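Local coordinates for protein probable ATP-dependent kinase TDA10 (Saccharomyces cerevisiae, PDB 1ODF) that is a probable ATP-dependent kinase of the GLYK family, predicted to bind ATP, whose substrate specificity is not yet known, at residues I70-L75 with L128-K133; Y74-D79 with G140-T145. One frame throughout, in Å; residues are numbered along the deposited sequence.

Contact 1 of 2, residues I70-L75 with L128-K133; sequences IDDFYL and LPKYDK. With SO4 (sulfate ion), chain C.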
loop_
_atom_site.group_PDB
_atom_site.type_symbol
_atom_site.label_atom_id
_atom_site.label_comp_id
_atom_site.label_asym_id
_atom_site.label_seq_id
_atom_site.Cartn_x
_atom_site.Cartn_y
_atom_site.Cartn_z
ATOM N N ILE A 70 -1.010 -4.851 -0.145
ATOM C CA ILE A 70 -2.150 -4.812 0.756
ATOM C C ILE A 70 -3.387 -5.411 0.068
ATOM O O ILE A 70 -4.253 -5.987 0.727
ATOM C CB ILE A 70 -2.452 -3.356 1.228
ATOM C CG1 ILE A 70 -3.607 -3.356 2.236
ATOM C CG2 ILE A 70 -2.767 -2.467 0.035
ATOM C CD1 ILE A 70 -3.294 -4.071 3.546
ATOM N N ASP A 71 -3.463 -5.310 -1.255
ATOM C CA ASP A 71 -4.620 -5.852 -1.963
ATOM C C ASP A 71 -4.687 -7.380 -1.963
ATOM O O ASP A 71 -5.718 -7.965 -2.298
ATOM C CB ASP A 71 -4.676 -5.292 -3.375
ATOM C CG ASP A 71 -5.082 -3.831 -3.391
ATOM O OD1 ASP A 71 -4.865 -3.160 -4.421
ATOM O OD2 ASP A 71 -5.627 -3.355 -2.367
ATOM N N ASP A 72 -3.593 -8.020 -1.565
ATOM C CA ASP A 72 -3.561 -9.467 -1.459
ATOM C C ASP A 72 -4.586 -9.849 -0.387
ATOM O O ASP A 72 -5.070 -10.985 -0.349
ATOM C CB ASP A 72 -2.188 -9.954 -0.985
ATOM C CG ASP A 72 -1.123 -9.871 -2.056
ATOM O OD1 ASP A 72 -1.457 -9.556 -3.219
ATOM O OD2 ASP A 72 0.054 -10.142 -1.725
ATOM N N PHE A 73 -4.901 -8.892 0.485
ATOM C CA PHE A 73 -5.839 -9.121 1.581
ATOM C C PHE A 73 -7.256 -8.619 1.349
ATOM O O PHE A 73 -7.992 -8.391 2.310
ATOM C CB PHE A 73 -5.304 -8.505 2.884
ATOM C CG PHE A 73 -4.129 -9.233 3.467
ATOM C CD1 PHE A 73 -2.850 -9.055 2.947
ATOM C CD2 PHE A 73 -4.303 -10.115 4.531
ATOM C CE1 PHE A 73 -1.756 -9.748 3.481
ATOM C CE2 PHE A 73 -3.220 -10.814 5.072
ATOM C CZ PHE A 73 -1.945 -10.627 4.543
ATOM N N TYR A 74 -7.641 -8.425 0.090
ATOM C CA TYR A 74 -9.008 -7.980 -0.206
ATOM C C TYR A 74 -9.993 -8.997 0.384
ATOM O O TYR A 74 -9.665 -10.180 0.572
ATOM C CB TYR A 74 -9.248 -7.897 -1.724
ATOM C CG TYR A 74 -8.932 -6.563 -2.383
ATOM C CD1 TYR A 74 -8.397 -6.516 -3.671
ATOM C CD2 TYR A 74 -9.213 -5.356 -1.752
ATOM C CE1 TYR A 74 -8.152 -5.304 -4.313
ATOM C CE2 TYR A 74 -8.972 -4.130 -2.389
ATOM C CZ TYR A 74 -8.442 -4.109 -3.668
ATOM O OH TYR A 74 -8.199 -2.902 -4.311
ATOM N N LEU A 75 -11.197 -8.532 0.685
ATOM C CA LEU A 75 -12.235 -9.405 1.217
ATOM C C LEU A 75 -12.577 -10.456 0.162
ATOM O O LEU A 75 -12.331 -10.242 -1.029
ATOM C CB LEU A 75 -13.487 -8.593 1.524
ATOM C CG LEU A 75 -13.342 -7.618 2.685
ATOM C CD1 LEU A 75 -14.537 -6.675 2.702
ATOM C CD2 LEU A 75 -13.214 -8.404 3.999
ATOM N N LEU A 128 -0.146 -16.505 3.620
ATOM C CA LEU A 128 -0.723 -15.212 3.274
ATOM C C LEU A 128 -1.615 -15.401 2.050
ATOM O O LEU A 128 -1.330 -16.225 1.179
ATOM C CB LEU A 128 0.372 -14.186 2.976
ATOM C CG LEU A 128 0.996 -13.527 4.213
ATOM C CD1 LEU A 128 1.910 -14.514 4.937
ATOM C CD2 LEU A 128 1.767 -12.292 3.777
ATOM N N PRO A 129 -2.719 -14.643 1.974
ATOM C CA PRO A 129 -3.635 -14.763 0.840
ATOM C C PRO A 129 -3.139 -14.155 -0.461
ATOM O O PRO A 129 -2.205 -13.348 -0.489
ATOM C CB PRO A 129 -4.887 -14.061 1.343
ATOM C CG PRO A 129 -4.318 -12.951 2.158
ATOM C CD PRO A 129 -3.215 -13.651 2.943
ATOM N N LYS A 130 -3.780 -14.575 -1.541
ATOM C CA LYS A 130 -3.501 -14.076 -2.876
ATOM C C LYS A 130 -4.867 -13.775 -3.474
ATOM O O LYS A 130 -5.854 -14.448 -3.168
ATOM C CB LYS A 130 -2.740 -15.114 -3.702
ATOM C CG LYS A 130 -1.234 -15.081 -3.451
ATOM C CD LYS A 130 -0.661 -13.676 -3.703
ATOM C CE LYS A 130 0.835 -13.604 -3.393
ATOM N NZ LYS A 130 1.390 -12.208 -3.469
ATOM N N TYR A 131 -4.939 -12.754 -4.309
ATOM C CA TYR A 131 -6.217 -12.369 -4.881
ATOM C C TYR A 131 -6.233 -12.571 -6.389
ATOM O O TYR A 131 -5.185 -12.601 -7.030
ATOM C CB TYR A 131 -6.492 -10.898 -4.537
ATOM C CG TYR A 131 -7.924 -10.451 -4.708
ATOM C CD1 TYR A 131 -8.905 -10.808 -3.781
ATOM C CD2 TYR A 131 -8.298 -9.648 -5.785
ATOM C CE1 TYR A 131 -10.219 -10.373 -3.920
ATOM C CE2 TYR A 131 -9.606 -9.207 -5.933
ATOM C CZ TYR A 131 -10.560 -9.569 -4.997
ATOM O OH TYR A 131 -11.846 -9.102 -5.129
ATOM N N ASP A 132 -7.431 -12.713 -6.943
ATOM C CA ASP A 132 -7.615 -12.900 -8.375
ATOM C C ASP A 132 -8.705 -11.934 -8.811
ATOM O O ASP A 132 -9.885 -12.180 -8.562
ATOM C CB ASP A 132 -8.040 -14.342 -8.667
ATOM C CG ASP A 132 -8.298 -14.593 -10.150
ATOM O OD1 ASP A 132 -8.606 -15.752 -10.503
ATOM O OD2 ASP A 132 -8.192 -13.641 -10.956
ATOM N N LYS A 133 -8.300 -10.840 -9.457
ATOM C CA LYS A 133 -9.227 -9.801 -9.915
ATOM C C LYS A 133 -10.080 -10.160 -11.137
ATOM O O LYS A 133 -11.096 -9.504 -11.402
ATOM C CB LYS A 133 -8.461 -8.509 -10.220
ATOM C CG LYS A 133 -7.718 -7.906 -9.036
ATOM C CD LYS A 133 -7.015 -6.612 -9.434
ATOM C CE LYS A 133 -6.177 -6.047 -8.299
ATOM N NZ LYS A 133 -5.533 -4.751 -8.676
HETATM S S SO4 C . -8.289 -2.425 -8.248
HETATM O O1 SO4 C . -9.607 -1.768 -8.199
HETATM O O2 SO4 C . -8.225 -3.461 -7.208
HETATM O O3 SO4 C . -8.083 -3.036 -9.575
HETATM O O4 SO4 C . -7.234 -1.424 -8.010
HETATM O O HOH W 1 -3.705 -3.668 -6.603
HETATM O O HOH W 2 -2.645 -11.261 -4.840
HETATM O O HOH W 3 0.228 -12.118 0.172
HETATM O O HOH W 4 -13.006 -8.309 -2.924
#
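The ring of Y131 takes Y74 over one face: CB of Y74 sits above it near the rim, 3.4 Å from Y131 CE1. The Y74 ring turns its edge to the face of Y131 in a T-shaped pair, the planes at 65°. With CG anti to the backbone N (chi1 -163°), the Y131 ring is carried across to lie against Y74. At the edge of the Y131 ring, near its plane, lies the carbonyl O of L75, which a water links to Y131 OH. Further along, F73 receives P129 over one face, with P129 CG 3.8 Å from the centroid of the F73 ring in a CH-pi contact, while CD2 of L128 comes to the edge of the phenyl. The loop after strand 65-69 is thus laid against the end of strand 125-132 of the small antiparallel sheet. An alanine in place of Y131 would probably open a gap beside Y74, leaving its ring freer to shift and the water at L75 O without the hydroxyl it now meets.

The polar half belongs to D72 and K130, which run side by side. K130 NZ makes a salt bridge to D72 OD2 at 3.0 Å, approaching from above the carboxylate plane. OD2 also accepts from S69 N and from a water shared with P129 O. D71 turns OD2 to H102, while a water bridges its OD1 to K133 NZ.

Y74 OH donates to sulfate O2 at 3.0 Å, and K133 NZ adds weak bonds. The sulfate, probably from the crystallisation liquor and also bound by R96, shows that these three residues can hold an anion; the Y74 side chain lies about 7 Å from that of Q40, predicted to bind ATP.

Contact 2 of 2, residues Y74-D79 with G140-T145; sequences YLTHED and GDRCPT. With SO4 (sulfate ion), chain C.
R142 reaches from the short edge strand 141-142 of the three-stranded antiparallel sheet to the loop and N-terminus of helix 77-86, whose N-cap is T76. From CB its chain leaves with CG anti to the backbone N (chi1 179°), runs on extended to CD and bends at chi3. NE then donates to a water that also binds Y74 O. CZ lies under CG2 of T76, which sits 3.7 Å above the guanidinium plane and over its centre; R142 NH1 is 3.8 Å from the same T76 CG2. NH2 completes the reach, R142 NH2 donating to Y74 O at 3.0 Å, with that oxygen close to the guanidinium plane. D103 forms a salt bridge with NH2 as well, so the flat group is fixed in rotation by bonds along its edge and a methyl on its face.

D141 works on the first turn of the helix. D141 OD2 accepts from H77 N at 2.9 Å, nearly straight at 168°, and from R142 N of its own strand; the two amides arrive from opposite faces of the carboxylate. The negative charge near the start of the helix would probably suit the helix dipole. At the N-cap, T76 OG1 accepts from D79 N as the capping bond and donates to D79 OD2.

H77 places CB against the strand, while its ring stacks on F136 and its NE2 bonds to E139. G140, the first residue past the preceding helix to leave helical backbone angles, has positive phi and turns its carbonyl toward the imidazole edge: G140 O lies in the ring plane, 3.1 Å from H77 CD2.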
loop_
_atom_site.group_PDB
_atom_site.type_symbol
_atom_site.label_atom_id
_atom_site.label_comp_id
_atom_site.label_asym_id
_atom_site.label_seq_id
_atom_site.Cartn_x
_atom_site.Cartn_y
_atom_site.Cartn_z
ATOM N N TYR A 74 -7.641 -8.425 0.090
ATOM C CA TYR A 74 -9.008 -7.980 -0.206
ATOM C C TYR A 74 -9.993 -8.997 0.384
ATOM O O TYR A 74 -9.665 -10.180 0.572
ATOM C CB TYR A 74 -9.248 -7.897 -1.724
ATOM C CG TYR A 74 -8.932 -6.563 -2.383
ATOM C CD1 TYR A 74 -8.397 -6.516 -3.671
ATOM C CD2 TYR A 74 -9.213 -5.356 -1.752
ATOM C CE1 TYR A 74 -8.152 -5.304 -4.313
ATOM C CE2 TYR A 74 -8.972 -4.130 -2.389
ATOM C CZ TYR A 74 -8.442 -4.109 -3.668
ATOM O OH TYR A 74 -8.199 -2.902 -4.311
ATOM N N LEU A 75 -11.197 -8.532 0.685
ATOM C CA LEU A 75 -12.235 -9.405 1.217
ATOM C C LEU A 75 -12.577 -10.456 0.162
ATOM O O LEU A 75 -12.331 -10.242 -1.029
ATOM C CB LEU A 75 -13.487 -8.593 1.524
ATOM C CG LEU A 75 -13.342 -7.618 2.685
ATOM C CD1 LEU A 75 -14.537 -6.675 2.702
ATOM C CD2 LEU A 75 -13.214 -8.404 3.999
ATOM N N THR A 76 -13.119 -11.594 0.591
ATOM C CA THR A 76 -13.519 -12.613 -0.369
ATOM C C THR A 76 -14.657 -11.972 -1.160
ATOM O O THR A 76 -15.357 -11.090 -0.644
ATOM C CB THR A 76 -14.053 -13.873 0.322
ATOM O OG1 THR A 76 -15.097 -13.510 1.236
ATOM C CG2 THR A 76 -12.935 -14.584 1.069
ATOM N N HIS A 77 -14.842 -12.396 -2.405
ATOM C CA HIS A 77 -15.907 -11.820 -3.219
ATOM C C HIS A 77 -17.213 -11.800 -2.436
ATOM O O HIS A 77 -17.966 -10.830 -2.495
ATOM C CB HIS A 77 -16.074 -12.610 -4.519
ATOM C CG HIS A 77 -17.190 -12.118 -5.383
ATOM N ND1 HIS A 77 -18.488 -12.565 -5.253
ATOM C CD2 HIS A 77 -17.210 -11.194 -6.375
ATOM C CE1 HIS A 77 -19.258 -11.939 -6.125
ATOM N NE2 HIS A 77 -18.508 -11.101 -6.818
ATOM N N GLU A 78 -17.454 -12.869 -1.685
ATOM C CA GLU A 78 -18.665 -12.992 -0.890
ATOM C C GLU A 78 -18.758 -11.956 0.223
ATOM O O GLU A 78 -19.815 -11.366 0.442
ATOM C CB GLU A 78 -18.759 -14.390 -0.279
ATOM C CG GLU A 78 -20.092 -14.644 0.381
ATOM C CD GLU A 78 -21.232 -14.515 -0.612
ATOM O OE1 GLU A 78 -22.382 -14.269 -0.186
ATOM O OE2 GLU A 78 -20.969 -14.664 -1.827
ATOM N N ASP A 79 -17.657 -11.741 0.937
ATOM C CA ASP A 79 -17.664 -10.765 2.015
ATOM C C ASP A 79 -17.813 -9.348 1.485
ATOM O O ASP A 79 -18.403 -8.495 2.144
ATOM C CB ASP A 79 -16.395 -10.875 2.868
ATOM C CG ASP A 79 -16.486 -11.986 3.900
ATOM O OD1 ASP A 79 -17.534 -12.084 4.577
ATOM O OD2 ASP A 79 -15.511 -12.754 4.044
ATOM N N GLY A 140 -13.615 -9.899 -8.884
ATOM C CA GLY A 140 -12.543 -10.481 -8.097
ATOM C C GLY A 140 -12.940 -11.371 -6.936
ATOM O O GLY A 140 -14.066 -11.314 -6.441
ATOM N N ASP A 141 -11.992 -12.198 -6.505
ATOM C CA ASP A 141 -12.193 -13.122 -5.395
ATOM C C ASP A 141 -10.829 -13.620 -4.903
ATOM O O ASP A 141 -9.823 -13.496 -5.599
ATOM C CB ASP A 141 -13.051 -14.304 -5.850
ATOM C CG ASP A 141 -13.603 -15.107 -4.689
ATOM O OD1 ASP A 141 -14.202 -16.174 -4.938
ATOM O OD2 ASP A 141 -13.451 -14.674 -3.526
ATOM N N ARG A 142 -10.793 -14.174 -3.698
ATOM C CA ARG A 142 -9.543 -14.683 -3.140
ATOM C C ARG A 142 -9.169 -16.013 -3.790
ATOM O O ARG A 142 -10.042 -16.824 -4.104
ATOM C CB ARG A 142 -9.685 -14.864 -1.627
ATOM C CG ARG A 142 -8.450 -15.427 -0.927
ATOM C CD ARG A 142 -8.637 -15.394 0.577
ATOM N NE ARG A 142 -8.920 -14.037 1.043
ATOM C CZ ARG A 142 -9.447 -13.735 2.225
ATOM N NH1 ARG A 142 -9.761 -14.693 3.086
ATOM N NH2 ARG A 142 -9.669 -12.468 2.544
ATOM N N CYS A 143 -7.873 -16.227 -4.005
ATOM C CA CYS A 143 -7.390 -17.471 -4.605
ATOM C C CYS A 143 -7.597 -18.626 -3.627
ATOM O O CYS A 143 -7.576 -18.430 -2.409
ATOM C CB CYS A 143 -5.898 -17.369 -4.950
ATOM S SG CYS A 143 -5.477 -16.154 -6.227
ATOM N N PRO A 144 -7.815 -19.846 -4.149
ATOM C CA PRO A 144 -8.023 -21.025 -3.297
ATOM C C PRO A 144 -6.730 -21.353 -2.554
ATOM O O PRO A 144 -6.723 -22.113 -1.584
ATOM C CB PRO A 144 -8.402 -22.119 -4.300
ATOM C CG PRO A 144 -8.986 -21.345 -5.466
ATOM C CD PRO A 144 -8.030 -20.183 -5.568
ATOM N N THR A 145 -5.633 -20.773 -3.027
ATOM C CA THR A 145 -4.328 -20.988 -2.418
ATOM C C THR A 145 -3.476 -19.720 -2.476
ATOM O O THR A 145 -3.295 -19.115 -3.542
ATOM C CB THR A 145 -3.577 -22.138 -3.120
ATOM O OG1 THR A 145 -3.467 -21.852 -4.521
ATOM C CG2 THR A 145 -4.323 -23.456 -2.926
HETATM S S SO4 C . -8.289 -2.425 -8.248
HETATM O O1 SO4 C . -9.607 -1.768 -8.199
HETATM O O2 SO4 C . -8.225 -3.461 -7.208
HETATM O O3 SO4 C . -8.083 -3.036 -9.575
HETATM O O4 SO4 C . -7.234 -1.424 -8.010
HETATM O O HOH W 5 -7.902 -11.864 -0.619
#

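Contacts 1 and 2 lie about 7 Å apart, centre to centre, on the same side of the chain's centre. Both start from the loop between strand 65-69, an outermost strand of the six-stranded sheet, and helix 77-86, and they share Y74 and L75. Their later segments follow in order: 128-133 at the end of strand 125-132, then 140-145 after helix 135-138. These neighbours pair in the small antiparallel sheet, where D132 N lies 2.9 Å from D141 O and K130 O 2.8 Å from C143 N, both probable hydrogen bonds. Together the contacts dock that sheet against the loop leaving the main sheet, near the predicted ATP-binding residues.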